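PDB 5M1T: MucR Phosphodiesterase from Pseudomonas aeruginosa, which belongs to the EAL domain family of phosphodiesterases and holds magnesium ions and the ligand C2E in one pocket. Local coordinates for residues A[33-38]-A[86-92]; A[45-51]-A[65-71]; A[166-170]-A[197-202]. One frame throughout, in Å; residues are numbered along the deposited sequence.

Contact 1 (A[33-38]-A[86-92]); sequences LLHDLR and LAEKTGL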
loop_
_atom_site.group_PDB
_atom_site.type_symbol
_atom_site.label_atom_id
_atom_site.label_comp_id
_atom_site.label_asym_id
_atom_site.label_seq_id
_atom_site.Cartn_x
_atom_site.Cartn_y
_atom_site.Cartn_z
ATOM N N LEU A 33 10.962 -24.437 4.698
ATOM C CA LEU A 33 9.733 -23.671 4.834
ATOM C C LEU A 33 9.459 -22.780 3.645
ATOM O O LEU A 33 8.331 -22.717 3.177
ATOM C CB LEU A 33 9.757 -22.814 6.092
ATOM C CG LEU A 33 8.426 -22.193 6.434
ATOM C CD1 LEU A 33 7.388 -23.268 6.701
ATOM C CD2 LEU A 33 8.606 -21.292 7.649
ATOM N N LEU A 34 10.492 -22.101 3.166
ATOM C CA LEU A 34 10.394 -21.236 1.986
ATOM C C LEU A 34 9.977 -22.002 0.731
ATOM O O LEU A 34 9.044 -21.603 0.038
ATOM C CB LEU A 34 11.725 -20.525 1.757
ATOM C CG LEU A 34 11.889 -19.614 0.535
ATOM C CD1 LEU A 34 10.681 -18.716 0.312
ATOM C CD2 LEU A 34 13.156 -18.787 0.707
ATOM N N HIS A 35 10.652 -23.101 0.437
ATOM C CA HIS A 35 10.274 -23.919 -0.717
ATOM C C HIS A 35 8.848 -24.461 -0.578
ATOM O O HIS A 35 8.029 -24.391 -1.504
ATOM C CB HIS A 35 11.238 -25.095 -0.883
ATOM C CG HIS A 35 12.505 -24.718 -1.553
ATOM N ND1 HIS A 35 13.050 -25.459 -2.574
ATOM C CD2 HIS A 35 13.309 -23.640 -1.390
ATOM C CE1 HIS A 35 14.164 -24.873 -2.990
ATOM N NE2 HIS A 35 14.343 -23.769 -2.286
ATOM N N ASP A 36 8.574 -25.019 0.584
ATOM C CA ASP A 36 7.268 -25.561 0.869
ATOM C C ASP A 36 6.169 -24.491 0.710
ATOM O O ASP A 36 5.138 -24.751 0.070
ATOM C CB ASP A 36 7.257 -26.190 2.265
ATOM C CG ASP A 36 8.107 -27.449 2.350
ATOM O OD1 ASP A 36 8.695 -27.879 1.337
ATOM O OD2 ASP A 36 8.215 -28.003 3.468
ATOM N N LEU A 37 6.380 -23.289 1.235
ATOM C CA LEU A 37 5.338 -22.266 1.136
ATOM C C LEU A 37 5.110 -21.772 -0.297
ATOM O O LEU A 37 3.959 -21.535 -0.699
ATOM C CB LEU A 37 5.615 -21.078 2.060
ATOM C CG LEU A 37 4.566 -19.948 2.058
ATOM C CD1 LEU A 37 3.212 -20.443 2.524
ATOM C CD2 LEU A 37 5.040 -18.800 2.932
ATOM N N ARG A 38 6.198 -21.629 -1.052
ATOM C CA ARG A 38 6.126 -21.279 -2.461
ATOM C C ARG A 38 5.213 -22.192 -3.221
ATOM O O ARG A 38 4.526 -21.749 -4.130
ATOM C CB ARG A 38 7.470 -21.424 -3.147
ATOM C CG ARG A 38 8.477 -20.310 -2.952
ATOM C CD ARG A 38 9.543 -20.462 -4.024
ATOM N NE ARG A 38 10.890 -20.241 -3.528
ATOM C CZ ARG A 38 11.467 -19.044 -3.404
ATOM N NH1 ARG A 38 10.805 -17.922 -3.713
ATOM N NH2 ARG A 38 12.716 -18.972 -2.955
ATOM N N LEU A 86 6.988 -14.805 6.922
ATOM C CA LEU A 86 7.746 -15.189 5.737
ATOM C C LEU A 86 6.997 -14.806 4.462
ATOM O O LEU A 86 7.590 -14.330 3.493
ATOM C CB LEU A 86 8.010 -16.692 5.750
ATOM C CG LEU A 86 8.767 -17.272 4.559
ATOM C CD1 LEU A 86 10.168 -16.644 4.514
ATOM C CD2 LEU A 86 8.861 -18.808 4.596
ATOM N N ALA A 87 5.685 -15.010 4.458
ATOM C CA ALA A 87 4.884 -14.617 3.312
ATOM C C ALA A 87 4.906 -13.113 3.091
ATOM O O ALA A 87 4.977 -12.655 1.935
ATOM C CB ALA A 87 3.455 -15.122 3.445
ATOM N N GLU A 88 4.871 -12.341 4.184
ATOM C CA GLU A 88 4.912 -10.865 4.096
ATOM C C GLU A 88 6.250 -10.409 3.525
ATOM O O GLU A 88 6.280 -9.667 2.535
ATOM C CB GLU A 88 4.662 -10.213 5.462
ATOM C CG GLU A 88 4.569 -8.687 5.457
ATOM C CD GLU A 88 3.173 -8.136 5.129
ATOM O OE1 GLU A 88 2.368 -8.863 4.440
ATOM O OE2 GLU A 88 2.898 -6.958 5.533
ATOM N N LYS A 89 7.344 -10.869 4.138
ATOM C CA LYS A 89 8.715 -10.521 3.721
ATOM C C LYS A 89 9.063 -10.892 2.261
ATOM O O LYS A 89 9.789 -10.174 1.577
ATOM C CB LYS A 89 9.716 -11.176 4.691
ATOM C CG LYS A 89 11.176 -11.042 4.284
ATOM C CD LYS A 89 12.149 -11.484 5.389
ATOM C CE LYS A 89 12.255 -13.013 5.524
ATOM N NZ LYS A 89 12.814 -13.493 6.836
ATOM N N THR A 90 8.549 -12.022 1.796
ATOM C CA THR A 90 8.836 -12.523 0.446
ATOM C C THR A 90 7.890 -11.994 -0.611
ATOM O O THR A 90 8.201 -12.033 -1.786
ATOM C CB THR A 90 8.741 -14.053 0.387
ATOM O OG1 THR A 90 7.473 -14.481 0.945
ATOM C CG2 THR A 90 9.924 -14.679 1.161
ATOM N N GLY A 91 6.725 -11.510 -0.195
ATOM C CA GLY A 91 5.716 -11.072 -1.145
ATOM C C GLY A 91 4.809 -12.196 -1.602
ATOM O O GLY A 91 3.886 -11.960 -2.373
ATOM N N LEU A 92 5.036 -13.422 -1.135
ATOM C CA LEU A 92 4.080 -14.521 -1.378
ATOM C C LEU A 92 2.682 -14.213 -0.827
ATOM O O LEU A 92 1.695 -14.775 -1.318
ATOM C CB LEU A 92 4.561 -15.813 -0.738
ATOM C CG LEU A 92 5.681 -16.537 -1.408
ATOM C CD1 LEU A 92 6.106 -17.634 -0.452
ATOM C CD2 LEU A 92 5.257 -17.108 -2.764
#
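Leu86 pushes its CD2 methyl against helix 33-38, where it lies 3.9 Å from CG of Leu33 and equally close to CA of Leu34. With CG anti to the backbone N (chi1 179°), the isobutyl group of Leu86 reaches across the gap, and it slides past Leu33 running the opposite way. One turn further on, Leu37 takes over: its CD2 meets CD1 of Leu92 at 3.7 Å and CB of Ala87 at 4.0 Å. Leu92 lies just beyond Gly91, which ends the helix with positive phi, and its CD1 also comes up to the backbone N of Arg38. Beside this, Leu34 CD1 touches Thr90 CG2 and sits 3.8 Å above the centre of the Arg38 guanidinium plane. Thr90 turns its hydroxyl inward to its own helix, OG1 giving a hydrogen bond of 2.6 Å to Leu86 O, while Thr90 N reaches the same oxygen from the opposite face of its plane. The axes of helical segments 33-38 and 86-90 approach to 11.4 Å at a crossing angle of -82°. No hydrogen bond crosses the contact: leucine methyls join these two short helices by van der Waals packing, and the hydroxyl of Thr90 bonds within its own segment.

Contact 2 (A[45-51]-A[65-71]); sequences QLVLHYQ and EALLRWE. With MG (magnesium ion), chain D; C2E (9,9'-[(2R,3R,3aS,5S,7aR,9R,10R,10aS,12S,14aR)-3,5,10,12-tetrahydroxy-5,12-dioxidooctahydro-2H,7H-difuro[3,2-d:3',2'-j][1,3,7,9,2,8]tetraoxadiphosphacyclododecine-2,9-diyl]bis(2-amino-1,9-dihydro-6H-purin-6-one)), chain C.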
loop_
_atom_site.group_PDB
_atom_site.type_symbol
_atom_site.label_atom_id
_atom_site.label_comp_id
_atom_site.label_asym_id
_atom_site.label_seq_id
_atom_site.Cartn_x
_atom_site.Cartn_y
_atom_site.Cartn_z
ATOM N N GLN A 45 -2.486 -27.101 -0.528
ATOM C CA GLN A 45 -2.286 -27.344 0.866
ATOM C C GLN A 45 -2.897 -26.228 1.719
ATOM O O GLN A 45 -3.040 -26.404 2.934
ATOM C CB GLN A 45 -0.794 -27.513 1.115
ATOM C CG GLN A 45 -0.228 -28.780 0.474
ATOM C CD GLN A 45 1.269 -28.845 0.621
ATOM O OE1 GLN A 45 1.893 -27.858 1.001
ATOM N NE2 GLN A 45 1.851 -29.981 0.321
ATOM N N LEU A 46 -3.258 -25.100 1.087
ATOM C CA LEU A 46 -3.855 -23.970 1.806
ATOM C C LEU A 46 -5.369 -24.042 1.830
ATOM O O LEU A 46 -6.015 -24.218 0.797
ATOM C CB LEU A 46 -3.382 -22.615 1.256
ATOM C CG LEU A 46 -1.899 -22.285 1.385
ATOM C CD1 LEU A 46 -1.607 -20.828 1.001
ATOM C CD2 LEU A 46 -1.379 -22.579 2.779
ATOM N N VAL A 47 -5.936 -23.893 3.034
ATOM C CA VAL A 47 -7.383 -23.976 3.237
ATOM C C VAL A 47 -7.876 -22.852 4.136
ATOM O O VAL A 47 -7.122 -22.351 4.972
ATOM C CB VAL A 47 -7.768 -25.329 3.874
ATOM C CG1 VAL A 47 -7.363 -26.465 2.970
ATOM C CG2 VAL A 47 -7.117 -25.510 5.242
ATOM N N LEU A 48 -9.137 -22.461 3.997
ATOM C CA LEU A 48 -9.733 -21.505 4.928
ATOM C C LEU A 48 -10.539 -22.186 6.002
ATOM O O LEU A 48 -11.362 -23.067 5.725
ATOM C CB LEU A 48 -10.635 -20.513 4.222
ATOM C CG LEU A 48 -9.964 -19.446 3.405
ATOM C CD1 LEU A 48 -11.021 -18.468 2.895
ATOM C CD2 LEU A 48 -8.943 -18.707 4.245
ATOM N N HIS A 49 -10.301 -21.759 7.240
ATOM C CA HIS A 49 -11.222 -22.056 8.322
ATOM C C HIS A 49 -11.980 -20.771 8.640
ATOM O O HIS A 49 -11.537 -19.667 8.315
ATOM C CB HIS A 49 -10.468 -22.593 9.520
ATOM C CG HIS A 49 -9.983 -23.997 9.326
ATOM N ND1 HIS A 49 -9.598 -24.812 10.370
ATOM C CD2 HIS A 49 -9.841 -24.737 8.201
ATOM C CE1 HIS A 49 -9.203 -25.979 9.894
ATOM N NE2 HIS A 49 -9.350 -25.962 8.581
ATOM N N TYR A 50 -13.149 -20.927 9.231
ATOM C CA TYR A 50 -14.050 -19.837 9.455
ATOM C C TYR A 50 -14.432 -19.872 10.912
ATOM O O TYR A 50 -14.783 -20.934 11.434
ATOM C CB TYR A 50 -15.288 -19.989 8.562
ATOM C CG TYR A 50 -14.938 -20.031 7.089
ATOM C CD1 TYR A 50 -14.750 -18.880 6.376
ATOM C CD2 TYR A 50 -14.775 -21.225 6.435
ATOM C CE1 TYR A 50 -14.390 -18.902 5.036
ATOM C CE2 TYR A 50 -14.413 -21.267 5.091
ATOM C CZ TYR A 50 -14.219 -20.108 4.395
ATOM O OH TYR A 50 -13.889 -20.167 3.059
ATOM N N GLN A 51 -14.320 -18.730 11.591
ATOM C CA GLN A 51 -14.773 -18.628 12.977
ATOM C C GLN A 51 -16.032 -17.753 13.122
ATOM O O GLN A 51 -16.061 -16.610 12.679
ATOM C CB GLN A 51 -13.677 -18.106 13.877
ATOM C CG GLN A 51 -14.033 -18.397 15.331
ATOM C CD GLN A 51 -13.066 -17.813 16.313
ATOM O OE1 GLN A 51 -12.339 -16.867 15.996
ATOM N NE2 GLN A 51 -13.035 -18.396 17.518
ATOM N N GLU A 65 -15.162 -14.914 10.537
ATOM C CA GLU A 65 -13.859 -14.455 10.099
ATOM C C GLU A 65 -13.153 -15.597 9.355
ATOM O O GLU A 65 -13.059 -16.699 9.874
ATOM C CB GLU A 65 -13.004 -13.992 11.293
ATOM C CG GLU A 65 -11.657 -13.453 10.871
ATOM C CD GLU A 65 -10.813 -12.880 12.027
ATOM O OE1 GLU A 65 -11.255 -12.933 13.200
ATOM O OE2 GLU A 65 -9.709 -12.369 11.744
ATOM N N ALA A 66 -12.655 -15.321 8.162
ATOM C CA ALA A 66 -11.848 -16.270 7.435
ATOM C C ALA A 66 -10.438 -16.287 7.992
ATOM O O ALA A 66 -9.830 -15.226 8.168
ATOM C CB ALA A 66 -11.804 -15.905 5.933
ATOM N N LEU A 67 -9.933 -17.488 8.253
ATOM C CA LEU A 67 -8.639 -17.701 8.870
ATOM C C LEU A 67 -7.837 -18.798 8.110
ATOM O O LEU A 67 -8.270 -19.945 7.958
ATOM C CB LEU A 67 -8.825 -18.105 10.344
ATOM C CG LEU A 67 -9.375 -17.027 11.284
ATOM C CD1 LEU A 67 -9.769 -17.592 12.666
ATOM C CD2 LEU A 67 -8.360 -15.890 11.434
ATOM N N LEU A 68 -6.656 -18.424 7.643
ATOM C CA LEU A 68 -5.881 -19.278 6.789
ATOM C C LEU A 68 -5.219 -20.382 7.604
ATOM O O LEU A 68 -4.741 -20.147 8.724
ATOM C CB LEU A 68 -4.833 -18.446 6.056
ATOM C CG LEU A 68 -3.971 -19.119 4.966
ATOM C CD1 LEU A 68 -4.829 -19.564 3.810
ATOM C CD2 LEU A 68 -2.872 -18.165 4.496
ATOM N N ARG A 69 -5.216 -21.591 7.047
ATOM C CA ARG A 69 -4.487 -22.714 7.618
ATOM C C ARG A 69 -3.647 -23.399 6.521
ATOM O O ARG A 69 -3.955 -23.309 5.319
ATOM C CB ARG A 69 -5.458 -23.697 8.216
ATOM C CG ARG A 69 -6.329 -23.109 9.327
ATOM C CD ARG A 69 -5.608 -23.180 10.667
ATOM N NE ARG A 69 -6.350 -22.541 11.763
ATOM C CZ ARG A 69 -6.431 -21.228 12.002
ATOM N NH1 ARG A 69 -5.859 -20.349 11.207
ATOM N NH2 ARG A 69 -7.110 -20.787 13.043
ATOM N N TRP A 70 -2.583 -24.073 6.923
ATOM C CA TRP A 70 -1.763 -24.792 5.954
ATOM C C TRP A 70 -1.703 -26.269 6.365
ATOM O O TRP A 70 -1.119 -26.617 7.391
ATOM C CB TRP A 70 -0.388 -24.111 5.871
ATOM C CG TRP A 70 0.615 -24.706 4.916
ATOM C CD1 TRP A 70 0.409 -25.667 3.985
ATOM C CD2 TRP A 70 1.988 -24.322 4.803
ATOM N NE1 TRP A 70 1.575 -25.918 3.297
ATOM C CE2 TRP A 70 2.558 -25.095 3.782
ATOM C CE3 TRP A 70 2.785 -23.384 5.468
ATOM C CZ2 TRP A 70 3.908 -24.975 3.406
ATOM C CZ3 TRP A 70 4.126 -23.249 5.083
ATOM C CH2 TRP A 70 4.671 -24.048 4.066
ATOM N N GLU A 71 -2.371 -27.117 5.599
ATOM C CA GLU A 71 -2.288 -28.558 5.799
ATOM C C GLU A 71 -0.990 -29.055 5.206
ATOM O O GLU A 71 -0.896 -29.329 4.018
ATOM C CB GLU A 71 -3.431 -29.302 5.113
ATOM C CG GLU A 71 -4.806 -28.895 5.577
ATOM C CD GLU A 71 -5.904 -29.567 4.768
ATOM O OE1 GLU A 71 -5.665 -29.906 3.564
ATOM O OE2 GLU A 71 -6.990 -29.761 5.350
HETATM MG MG MG D . -8.686 -10.481 12.203
HETATM P P1 C2E C . -6.477 -12.280 14.040
HETATM O O2P C2E C . -6.965 -11.444 12.889
HETATM O O1P C2E C . -6.475 -11.586 15.386
HETATM O "O5'" C2E C . -7.395 -13.582 14.096
HETATM C "C5'" C2E C . -7.870 -14.081 15.327
HETATM C "C4'" C2E C . -6.933 -15.125 15.891
HETATM O "O4'" C2E C . -7.367 -15.448 17.225
HETATM C "C3'" C2E C . -6.967 -16.425 15.106
HETATM O "O3'" C2E C . -5.679 -17.034 15.172
HETATM C "C2'" C2E C . -7.955 -17.285 15.863
HETATM O "O2'" C2E C . -7.739 -18.685 15.684
HETATM C "C1'" C2E C . -7.627 -16.852 17.285
HETATM N N9 C2E C . -8.705 -17.088 18.244
HETATM C C8 C2E C . -10.018 -16.877 18.057
HETATM N N7 C2E C . -10.704 -17.201 19.175
HETATM C C5 C2E C . -9.817 -17.611 20.092
HETATM C C6 C2E C . -9.875 -18.089 21.477
HETATM O O6 C2E C . -10.976 -18.165 22.067
HETATM N N1 C2E C . -8.714 -18.419 22.065
HETATM C C2 C2E C . -7.525 -18.333 21.426
HETATM N N2 C2E C . -6.388 -18.687 22.069
HETATM N N3 C2E C . -7.402 -17.892 20.161
HETATM C C4 C2E C . -8.500 -17.537 19.468
HETATM P P11 C2E C . -4.980 -17.618 13.847
HETATM O O21 C2E C . -6.034 -18.342 13.026
HETATM O O11 C2E C . -3.899 -18.562 14.253
HETATM O O5A C2E C . -4.427 -16.366 13.021
HETATM C C5A C2E C . -3.457 -15.514 13.638
HETATM C C4A C2E C . -3.314 -14.240 12.833
HETATM O O4A C2E C . -2.933 -14.531 11.492
HETATM C C3A C2E C . -4.614 -13.497 12.673
HETATM O O3A C2E C . -4.943 -12.724 13.814
HETATM C C2A C2E C . -4.361 -12.652 11.452
HETATM O O2A C2E C . -3.602 -11.493 11.768
HETATM C C1A C2E C . -3.495 -13.554 10.609
HETATM N N91 C2E C . -4.306 -14.193 9.533
HETATM C C81 C2E C . -5.066 -15.306 9.593
HETATM N N71 C2E C . -5.620 -15.576 8.380
HETATM C C51 C2E C . -5.202 -14.613 7.541
HETATM C C61 C2E C . -5.403 -14.272 6.122
HETATM O O61 C2E C . -6.142 -14.979 5.403
HETATM N N11 C2E C . -4.781 -13.181 5.642
HETATM C C21 C2E C . -3.998 -12.404 6.423
HETATM N N21 C2E C . -3.401 -11.324 5.890
HETATM N N31 C2E C . -3.766 -12.649 7.730
HETATM C C41 C2E C . -4.348 -13.714 8.311
HETATM O O HOH W 1 -9.604 -11.111 14.060
#
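Chi1 of -60° and a bend at chi2 (-85°) fold the Arg69 chain so that CG lies over one face of the His49 ring, a CH-pi contact of 3.8 Å to the ring centroid, while the guanidinium is carried on to C2E. There NH1 and NH2 both donate to C2E O21, each at 2.7 Å, and this oxygen lies near the guanidinium plane. NH1 also bonds Leu68 O, from above the carbonyl plane, so three hydrogen bonds fix the rotation of the group. Glu65 is extended instead, and its OE2 binds magnesium at 2.2 Å, as do Asn124, Glu156, Asp186, C2E O2P and a water; OE1 accepts a hydrogen bond from Gln263 and forms a salt bridge with Lys207. Gln51 points to the same face, its amide held by Gln263 and Gly268 beside the C2E purine. Leu68 N donates almost straight to C2E N71 (3.1 Å). Behind these groups paired backbone bonds join the strands at Val47-Arg69, His49-Leu67 and Gln51-Glu65. At the far end Trp70 NE1 donates to Gln45 OE1 at 3.0 Å, in the ring plane, while Leu46 CD2 packs 3.6 Å from Trp70 CB. In the TIM-barrel-like EAL fold the first strand, 46-55, runs antiparallel to the next, 61-72, and this hairpin carries ligand- and metal-binding side chains on the face of Gln51, Glu65, Leu67 and Arg69. On its other face Leu48, Tyr50 and Leu68 pack on helix 93-113, Trp70 lies against helix 32-38, and strand 120-124 runs parallel beside strand 61-72.

Contact 3 (A[166-170]-A[197-202]); sequences ADASL and YLKRLP
Ala166 meets Tyr197 through a CH-pi contact: its CB methyl stands over one face of the phenol ring, 3.6 Å from the centroid, shifted somewhat toward the rim. A chi1 of -78° swings the Tyr197 ring out to the first turn of helix 166-178.

The polar interaction lies at the far end of that ring, where Tyr197 OH donates a hydrogen bond of 2.7 Å to Asp167 OD1. Carboxylate and ring planes are turned 70° apart, and the hydroxyl meets OD1 from above the carboxylate plane, 38° out of it.

Apolar packing makes up the rest. Leu170 turns CD1 into the end of helix 195-200, where it comes within 3.4 Å of Leu201 CD2, tighter than usual van der Waals contact. The same methyl lies 3.6 Å from the carbonyl O of Arg200 and 4.2 Å from CD of Pro202, while CD2 of Leu170 nears the edge of the Tyr197 ring. Leu201 and Pro202 continue along helix 166-178 to Leu173, and Ser169 directs its hydroxyl back to Ala162 and Asp165.

This mixed contact joins helices 166-178 and 195-200, which follow strands 153-158 and 182-188 of the TIM-barrel-like fold. The methyl restrains one face of the tyrosine ring, and the bond donated by Tyr197 OH probably stabilises the charged carboxylate of Asp167 and fixes the hydroxyl end.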
loop_
_atom_site.group_PDB
_atom_site.type_symbol
_atom_site.label_atom_id
_atom_site.label_comp_id
_atom_site.label_asym_id
_atom_site.label_seq_id
_atom_site.Cartn_x
_atom_site.Cartn_y
_atom_site.Cartn_z
ATOM N N ALA A 166 -2.142 7.579 8.415
ATOM C CA ALA A 166 -3.593 7.723 8.482
ATOM C C ALA A 166 -4.215 8.449 7.285
ATOM O O ALA A 166 -5.328 8.131 6.876
ATOM C CB ALA A 166 -3.996 8.407 9.771
ATOM N N ASP A 167 -3.511 9.429 6.733
ATOM C CA ASP A 167 -3.987 10.094 5.530
ATOM C C ASP A 167 -4.082 9.157 4.347
ATOM O O ASP A 167 -5.026 9.243 3.578
ATOM C CB ASP A 167 -3.126 11.303 5.183
ATOM C CG ASP A 167 -3.388 12.491 6.107
ATOM O OD1 ASP A 167 -4.519 12.687 6.617
ATOM O OD2 ASP A 167 -2.438 13.239 6.313
ATOM N N ALA A 168 -3.131 8.247 4.226
ATOM C CA ALA A 168 -3.154 7.255 3.146
ATOM C C ALA A 168 -4.194 6.188 3.422
ATOM O O ALA A 168 -4.887 5.742 2.505
ATOM C CB ALA A 168 -1.768 6.622 2.956
ATOM N N SER A 169 -4.319 5.777 4.687
ATOM C CA SER A 169 -5.342 4.794 5.058
ATOM C C SER A 169 -6.714 5.324 4.664
ATOM O O SER A 169 -7.609 4.560 4.266
ATOM C CB SER A 169 -5.343 4.503 6.562
ATOM O OG SER A 169 -4.117 3.954 6.982
ATOM N N LEU A 170 -6.877 6.643 4.792
ATOM C CA LEU A 170 -8.178 7.280 4.579
ATOM C C LEU A 170 -8.576 7.197 3.117
ATOM O O LEU A 170 -9.705 6.860 2.794
ATOM C CB LEU A 170 -8.138 8.744 5.055
ATOM C CG LEU A 170 -9.450 9.424 5.445
ATOM C CD1 LEU A 170 -10.260 8.628 6.461
ATOM C CD2 LEU A 170 -9.164 10.807 6.033
ATOM N N TYR A 197 -8.423 10.755 13.709
ATOM C CA TYR A 197 -8.516 9.877 12.539
ATOM C C TYR A 197 -9.375 8.666 12.836
ATOM O O TYR A 197 -9.971 8.092 11.921
ATOM C CB TYR A 197 -7.146 9.430 12.042
ATOM C CG TYR A 197 -6.444 10.476 11.261
ATOM C CD1 TYR A 197 -6.740 10.686 9.913
ATOM C CD2 TYR A 197 -5.462 11.255 11.861
ATOM C CE1 TYR A 197 -6.073 11.678 9.178
ATOM C CE2 TYR A 197 -4.784 12.243 11.163
ATOM C CZ TYR A 197 -5.086 12.461 9.827
ATOM O OH TYR A 197 -4.384 13.458 9.165
ATOM N N LEU A 198 -9.457 8.263 14.095
ATOM C CA LEU A 198 -10.342 7.164 14.427
ATOM C C LEU A 198 -11.800 7.515 14.081
ATOM O O LEU A 198 -12.556 6.659 13.630
ATOM C CB LEU A 198 -10.182 6.779 15.891
ATOM C CG LEU A 198 -10.673 5.407 16.317
ATOM C CD1 LEU A 198 -10.234 4.311 15.346
ATOM C CD2 LEU A 198 -10.182 5.119 17.722
ATOM N N LYS A 199 -12.172 8.776 14.233
ATOM C CA LYS A 199 -13.522 9.230 13.878
ATOM C C LYS A 199 -13.655 9.415 12.341
ATOM O O LYS A 199 -14.681 9.076 11.743
ATOM C CB LYS A 199 -13.835 10.519 14.661
ATOM C CG LYS A 199 -15.172 11.188 14.391
ATOM C CD LYS A 199 -16.335 10.251 14.652
ATOM C CE LYS A 199 -17.609 10.757 13.968
ATOM N NZ LYS A 199 -18.635 9.683 13.953
ATOM N N ARG A 200 -12.608 9.917 11.701
ATOM C CA ARG A 200 -12.658 10.164 10.267
ATOM C C ARG A 200 -12.694 8.912 9.418
ATOM O O ARG A 200 -13.283 8.941 8.369
ATOM C CB ARG A 200 -11.468 11.016 9.810
ATOM C CG ARG A 200 -11.672 12.482 10.114
ATOM C CD ARG A 200 -10.904 13.395 9.177
ATOM N NE ARG A 200 -10.834 14.731 9.791
ATOM C CZ ARG A 200 -9.825 15.592 9.652
ATOM N NH1 ARG A 200 -8.747 15.281 8.911
ATOM N NH2 ARG A 200 -9.904 16.768 10.281
ATOM N N LEU A 201 -12.047 7.842 9.862
ATOM C CA LEU A 201 -12.036 6.604 9.113
ATOM C C LEU A 201 -13.451 6.028 9.009
ATOM O O LEU A 201 -14.208 6.040 9.971
ATOM C CB LEU A 201 -11.081 5.573 9.750
ATOM C CG LEU A 201 -9.587 5.916 9.784
ATOM C CD1 LEU A 201 -8.789 4.836 10.492
ATOM C CD2 LEU A 201 -9.014 6.148 8.401
ATOM N N PRO A 202 -13.812 5.514 7.831
ATOM C CA PRO A 202 -15.142 4.907 7.619
ATOM C C PRO A 202 -15.164 3.455 8.086
ATOM O O PRO A 202 -15.585 2.559 7.342
ATOM C CB PRO A 202 -15.331 4.985 6.096
ATOM C CG PRO A 202 -13.940 4.923 5.558
ATOM C CD PRO A 202 -12.993 5.482 6.610
#

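In the fold
From the N terminus, helix 32-38 leads into strand 46-55, which turns back as strand 61-72; contact 2 closes this hairpin. The chain then runs to helix 84-90, and contact 1 brings that helix back against the first one, so contact 2 is nested inside the loop closed by contact 1. The two touch through Trp70, whose ring packs on Leu33, Asp36 and Leu37. Contact 3 comes later, in series, and closes a separate loop that includes strand 182-188. Its centre is about 29 Å from that of contact 2, on the opposite side of the chain's centre, where it ties helix 166-178 to helix 195-200 within the same EAL domain.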